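PDB 4KI9: dual specificity protein phosphatase 12, which removes phosphate from phosphotyrosine, phosphoserine and phosphothreonine in proteins, and is present here as its catalytic domain. Local coordinates for residues E133-L138 with K154-Q159; F103-K106 with P111-K114. The protein carries 2 engineered substitutions. One frame throughout, in Å; residues are numbered along the deposited sequence.

Contact 1 (E133-L138 with K154-Q159)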
# COMPACT_ATOMS: atom_id res chain seq x y z
N GLU A 133 -4.58 -8.80 5.91
CA GLU A 133 -6.00 -8.97 5.63
C GLU A 133 -6.86 -8.50 6.80
O GLU A 133 -7.82 -7.76 6.60
CB GLU A 133 -6.34 -10.45 5.36
CG GLU A 133 -5.96 -10.94 3.99
CD GLU A 133 -6.70 -12.21 3.60
OE1 GLU A 133 -7.46 -12.72 4.45
OE2 GLU A 133 -6.53 -12.68 2.46
N TRP A 134 -6.53 -8.96 8.00
CA TRP A 134 -7.26 -8.59 9.20
C TRP A 134 -7.20 -7.07 9.44
O TRP A 134 -8.21 -6.43 9.74
CB TRP A 134 -6.71 -9.36 10.40
CG TRP A 134 -7.19 -8.90 11.74
CD1 TRP A 134 -6.44 -8.31 12.73
CD2 TRP A 134 -8.52 -9.00 12.25
NE1 TRP A 134 -7.23 -8.04 13.82
CE2 TRP A 134 -8.51 -8.45 13.55
CE3 TRP A 134 -9.72 -9.50 11.73
CZ2 TRP A 134 -9.66 -8.39 14.34
CZ3 TRP A 134 -10.86 -9.43 12.52
CH2 TRP A 134 -10.82 -8.88 13.80
N GLN A 135 -6.01 -6.50 9.29
CA GLN A 135 -5.83 -5.05 9.43
C GLN A 135 -6.69 -4.25 8.47
O GLN A 135 -7.26 -3.23 8.84
CB GLN A 135 -4.34 -4.66 9.31
CG GLN A 135 -3.53 -5.11 10.53
CD GLN A 135 -2.03 -5.07 10.30
OE1 GLN A 135 -1.50 -4.11 9.73
NE2 GLN A 135 -1.34 -6.12 10.73
N LEU A 136 -6.80 -4.70 7.23
CA LEU A 136 -7.67 -4.00 6.28
C LEU A 136 -9.15 -4.14 6.63
O LEU A 136 -9.95 -3.25 6.34
CB LEU A 136 -7.41 -4.47 4.84
CG LEU A 136 -6.08 -4.00 4.27
CD1 LEU A 136 -5.87 -4.61 2.90
CD2 LEU A 136 -6.05 -2.48 4.18
N LYS A 137 -9.52 -5.25 7.26
CA LYS A 137 -10.89 -5.41 7.74
C LYS A 137 -11.17 -4.40 8.85
O LYS A 137 -12.23 -3.78 8.88
CB LYS A 137 -11.16 -6.86 8.19
CG LYS A 137 -11.23 -7.80 7.01
CD LYS A 137 -11.50 -9.24 7.41
CE LYS A 137 -11.48 -10.13 6.18
NZ LYS A 137 -11.22 -11.55 6.51
N LEU A 138 -10.18 -4.20 9.73
CA LEU A 138 -10.31 -3.19 10.78
C LEU A 138 -10.41 -1.79 10.19
O LEU A 138 -11.19 -0.98 10.65
CB LEU A 138 -9.11 -3.25 11.73
CG LEU A 138 -8.92 -4.58 12.46
CD1 LEU A 138 -7.90 -4.41 13.54
CD2 LEU A 138 -10.23 -5.11 13.04
N LYS A 154 -7.87 0.94 19.61
CA LYS A 154 -7.24 0.74 20.91
C LYS A 154 -7.06 -0.74 21.21
O LYS A 154 -5.99 -1.15 21.65
CB LYS A 154 -8.03 1.44 22.02
CG LYS A 154 -7.97 2.97 21.92
CD LYS A 154 -8.99 3.63 22.81
CE LYS A 154 -8.92 5.14 22.66
NZ LYS A 154 -10.08 5.82 23.30
N GLN A 155 -8.09 -1.54 20.94
CA GLN A 155 -7.99 -2.98 21.20
C GLN A 155 -6.89 -3.61 20.33
O GLN A 155 -6.13 -4.45 20.78
CB GLN A 155 -9.33 -3.68 20.95
CG GLN A 155 -9.31 -5.15 21.32
CD GLN A 155 -9.20 -5.36 22.83
OE1 GLN A 155 -9.47 -4.46 23.62
NE2 GLN A 155 -8.79 -6.57 23.23
N TYR A 156 -6.83 -3.18 19.07
CA TYR A 156 -5.81 -3.66 18.14
C TYR A 156 -4.38 -3.36 18.63
O TYR A 156 -3.49 -4.21 18.50
CB TYR A 156 -6.04 -3.00 16.78
CG TYR A 156 -4.90 -3.13 15.79
CD1 TYR A 156 -4.01 -2.08 15.58
CD2 TYR A 156 -4.75 -4.28 15.04
CE1 TYR A 156 -2.97 -2.19 14.65
CE2 TYR A 156 -3.72 -4.40 14.11
CZ TYR A 156 -2.84 -3.35 13.91
OH TYR A 156 -1.83 -3.47 12.99
N ARG A 157 -4.16 -2.16 19.15
CA ARG A 157 -2.83 -1.79 19.65
C ARG A 157 -2.47 -2.51 20.96
O ARG A 157 -1.32 -2.87 21.19
CB ARG A 157 -2.71 -0.27 19.81
CG ARG A 157 -2.67 0.52 18.47
CD ARG A 157 -1.46 0.19 17.60
NE ARG A 157 -0.24 0.10 18.40
CZ ARG A 157 0.82 -0.64 18.09
NH1 ARG A 157 0.83 -1.37 16.97
NH2 ARG A 157 1.86 -0.68 18.91
N LEU A 158 -3.45 -2.74 21.82
CA LEU A 158 -3.21 -3.55 23.01
C LEU A 158 -2.78 -4.96 22.60
O LEU A 158 -1.87 -5.53 23.20
CB LEU A 158 -4.46 -3.63 23.91
CG LEU A 158 -4.95 -2.34 24.57
CD1 LEU A 158 -6.23 -2.61 25.34
CD2 LEU A 158 -3.87 -1.80 25.50
N GLN A 159 -3.44 -5.51 21.59
CA GLN A 159 -3.10 -6.86 21.13
C GLN A 159 -1.71 -6.89 20.51
O GLN A 159 -0.95 -7.83 20.71
CB GLN A 159 -4.15 -7.38 20.14
CG GLN A 159 -5.52 -7.54 20.80
CD GLN A 159 -6.57 -8.14 19.88
OE1 GLN A 159 -7.77 -8.09 20.18
NE2 GLN A 159 -6.14 -8.71 18.76

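Contact 2 (F103-K106 with P111-K114)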
# COMPACT_ATOMS: atom_id res chain seq x y z
N PHE A 103 -5.65 1.77 -0.54
CA PHE A 103 -5.92 2.95 -1.37
C PHE A 103 -7.23 2.81 -2.15
O PHE A 103 -8.04 3.73 -2.22
CB PHE A 103 -4.77 3.17 -2.34
CG PHE A 103 -5.02 4.27 -3.33
CD1 PHE A 103 -4.76 5.60 -2.98
CD2 PHE A 103 -5.53 3.99 -4.58
CE1 PHE A 103 -4.99 6.61 -3.89
CE2 PHE A 103 -5.78 4.99 -5.48
CZ PHE A 103 -5.50 6.31 -5.14
N LEU A 104 -7.41 1.65 -2.76
CA LEU A 104 -8.63 1.36 -3.49
C LEU A 104 -9.82 1.40 -2.54
O LEU A 104 -10.84 1.99 -2.86
CB LEU A 104 -8.55 -0.01 -4.17
CG LEU A 104 -7.56 -0.12 -5.32
CD1 LEU A 104 -7.59 -1.52 -5.93
CD2 LEU A 104 -7.84 0.95 -6.40
N MET A 105 -9.67 0.81 -1.36
CA MET A 105 -10.73 0.84 -0.35
C MET A 105 -11.14 2.27 0.02
O MET A 105 -12.32 2.61 0.00
CB MET A 105 -10.28 0.09 0.92
CG MET A 105 -10.18 -1.42 0.76
SD MET A 105 -9.42 -2.21 2.18
CE MET A 105 -10.61 -1.82 3.46
N LYS A 106 -10.17 3.10 0.37
CA LYS A 106 -10.49 4.44 0.86
C LYS A 106 -11.00 5.37 -0.23
O LYS A 106 -12.00 6.06 -0.03
CB LYS A 106 -9.29 5.05 1.60
CG LYS A 106 -9.63 6.35 2.32
CD LYS A 106 -8.47 6.85 3.19
CE LYS A 106 -8.97 7.94 4.12
NZ LYS A 106 -8.00 8.28 5.19
N PRO A 111 -15.53 -2.09 0.21
CA PRO A 111 -15.15 -3.09 1.21
C PRO A 111 -13.87 -3.86 0.85
O PRO A 111 -13.56 -4.02 -0.34
CB PRO A 111 -16.35 -4.05 1.22
CG PRO A 111 -17.50 -3.20 0.82
CD PRO A 111 -16.95 -2.21 -0.18
N PHE A 112 -13.16 -4.33 1.86
CA PHE A 112 -11.88 -5.01 1.67
C PHE A 112 -11.94 -6.14 0.63
O PHE A 112 -11.08 -6.23 -0.25
CB PHE A 112 -11.36 -5.57 3.00
CG PHE A 112 -10.35 -6.68 2.83
CD1 PHE A 112 -10.68 -7.99 3.17
CD2 PHE A 112 -9.08 -6.42 2.34
CE1 PHE A 112 -9.75 -9.02 3.02
CE2 PHE A 112 -8.15 -7.43 2.19
CZ PHE A 112 -8.49 -8.73 2.53
N GLU A 113 -12.96 -6.98 0.73
CA GLU A 113 -13.04 -8.15 -0.13
C GLU A 113 -13.20 -7.73 -1.59
O GLU A 113 -12.59 -8.34 -2.47
CB GLU A 113 -14.18 -9.08 0.30
CG GLU A 113 -14.00 -9.67 1.69
CD GLU A 113 -12.99 -10.81 1.72
OE1 GLU A 113 -12.44 -11.15 0.65
OE2 GLU A 113 -12.76 -11.38 2.81
N LYS A 114 -13.99 -6.69 -1.84
CA LYS A 114 -14.16 -6.20 -3.20
C LYS A 114 -12.89 -5.58 -3.79
O LYS A 114 -12.55 -5.82 -4.95
CB LYS A 114 -15.34 -5.21 -3.28
CG LYS A 114 -16.71 -5.89 -3.22
CD LYS A 114 -17.80 -4.87 -2.95
CE LYS A 114 -19.12 -5.53 -2.59
NZ LYS A 114 -20.00 -4.60 -1.83

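Contact 1 (E133-L138 with K154-Q159)
Tyr156 reaches from helix 151-160 to Gln135 and Leu138 on helix 130-141, packing together the last two helices of this catalytic-domain chain of the protein tyrosine phosphatase family. Its CG stands anti to the backbone N (chi1 167°), which carries the ring toward helix 130-141. Tyr156 and Gln135 cross at about a right angle, with the amide and ring planes 58° apart. The CG of Gln135 approaches the hydroxyl half of the ring obliquely, 3.7 Å from Tyr156 CE2, and Gln135 CD comes to 3.1 Å from Tyr156 OH. This closeness is packing rather than bonding: Gln135 OE1 and Tyr156 OH are 3.3 Å apart, but the angle is poor. Both polar ends turn instead to the loop of residues 62-65. There Gln135 OE1 receives the backbone N-H groups of Leu64 and Leu65 while its NE2 bonds to Thr62 O, which fixes the amide's rotation. Tyr156 OH is hydrogen-bonded to Asp63, whose carboxylate also forms a salt bridge with Arg157, so both helices clasp this loop. The Gln135 side chain lies about 9 Å from that of substrate-binding Arg95. Leu138 takes the root of the ring and divides its branches. Leu138 CD2 lies 3.6 Å above one face of the Trp134 indole, offset toward its rim; Leu138 CD1 meets the tyrosine obliquely, 3.5 Å from Tyr156 CD2.

Contact 2 (F103-K106 with P111-K114)
The Phe112 ring turns its edge to Met105, whose SD lies near the ring plane, 4.2 Å from Phe112 CD2. One side of the ring faces helix 130-141, through Glu133, Leu136 and Lys137, and the ring also meets that of Tyr116, one turn further along its own helix, with the planes about 25° apart. Two consecutive helices of the phosphatase domain are joined here by a short turn: helix 95-108 ends, and helix 112-122 starts with Pro111 at its N-cap position. The bond from CA to CB of Phe112 points away from helix 95-108, and CG stands anti to the backbone N (chi1 159°), so that CA and CB, with one ring edge, are what Met105 meets. Met105 crosses this root obliquely. Its SD is 3.8 Å from Phe112 CA, and a bend at the last torsion (chi3 63°) places CE 3.9 Å from Phe112 CB. The contact is apolar and buried, with no hydrogen bond between the two segments; the Phe112 N-H at the new helix start is taken by Gln140 OE1. An alanine in place of Met105 would lack the sulfur and methyl and would probably open a gap beside Phe112 CA and CB and along the ring edge at CD2. Nearer the turn, the methionine also grazes the preceding backbone, its CG lying 4.4 Å from Pro111 O.

In the fold
From the N terminus, strands 2-5, 8-11, 27-34 and 50-55 and three helices precede strand 84-88, which completes the five-stranded mixed sheet. Next come the engineered Ser89, at the predicted phosphocysteine position, and the substrate-binding residues 90-95, which lead into helix 95-108. Contact 2 closes the short turn from this helix to helix 112-122. Helix 130-141 follows, and contact 1 closes the longer connection from there to helix 151-160. The two contacts stand in series, neither nested nor crossed, with centres about 16 Å apart. Helix 130-141 joins them, Leu136 O packing 3.3 Å from Met105 CE. Together they tie the C-terminal helices to the helix that follows the substrate-binding loop.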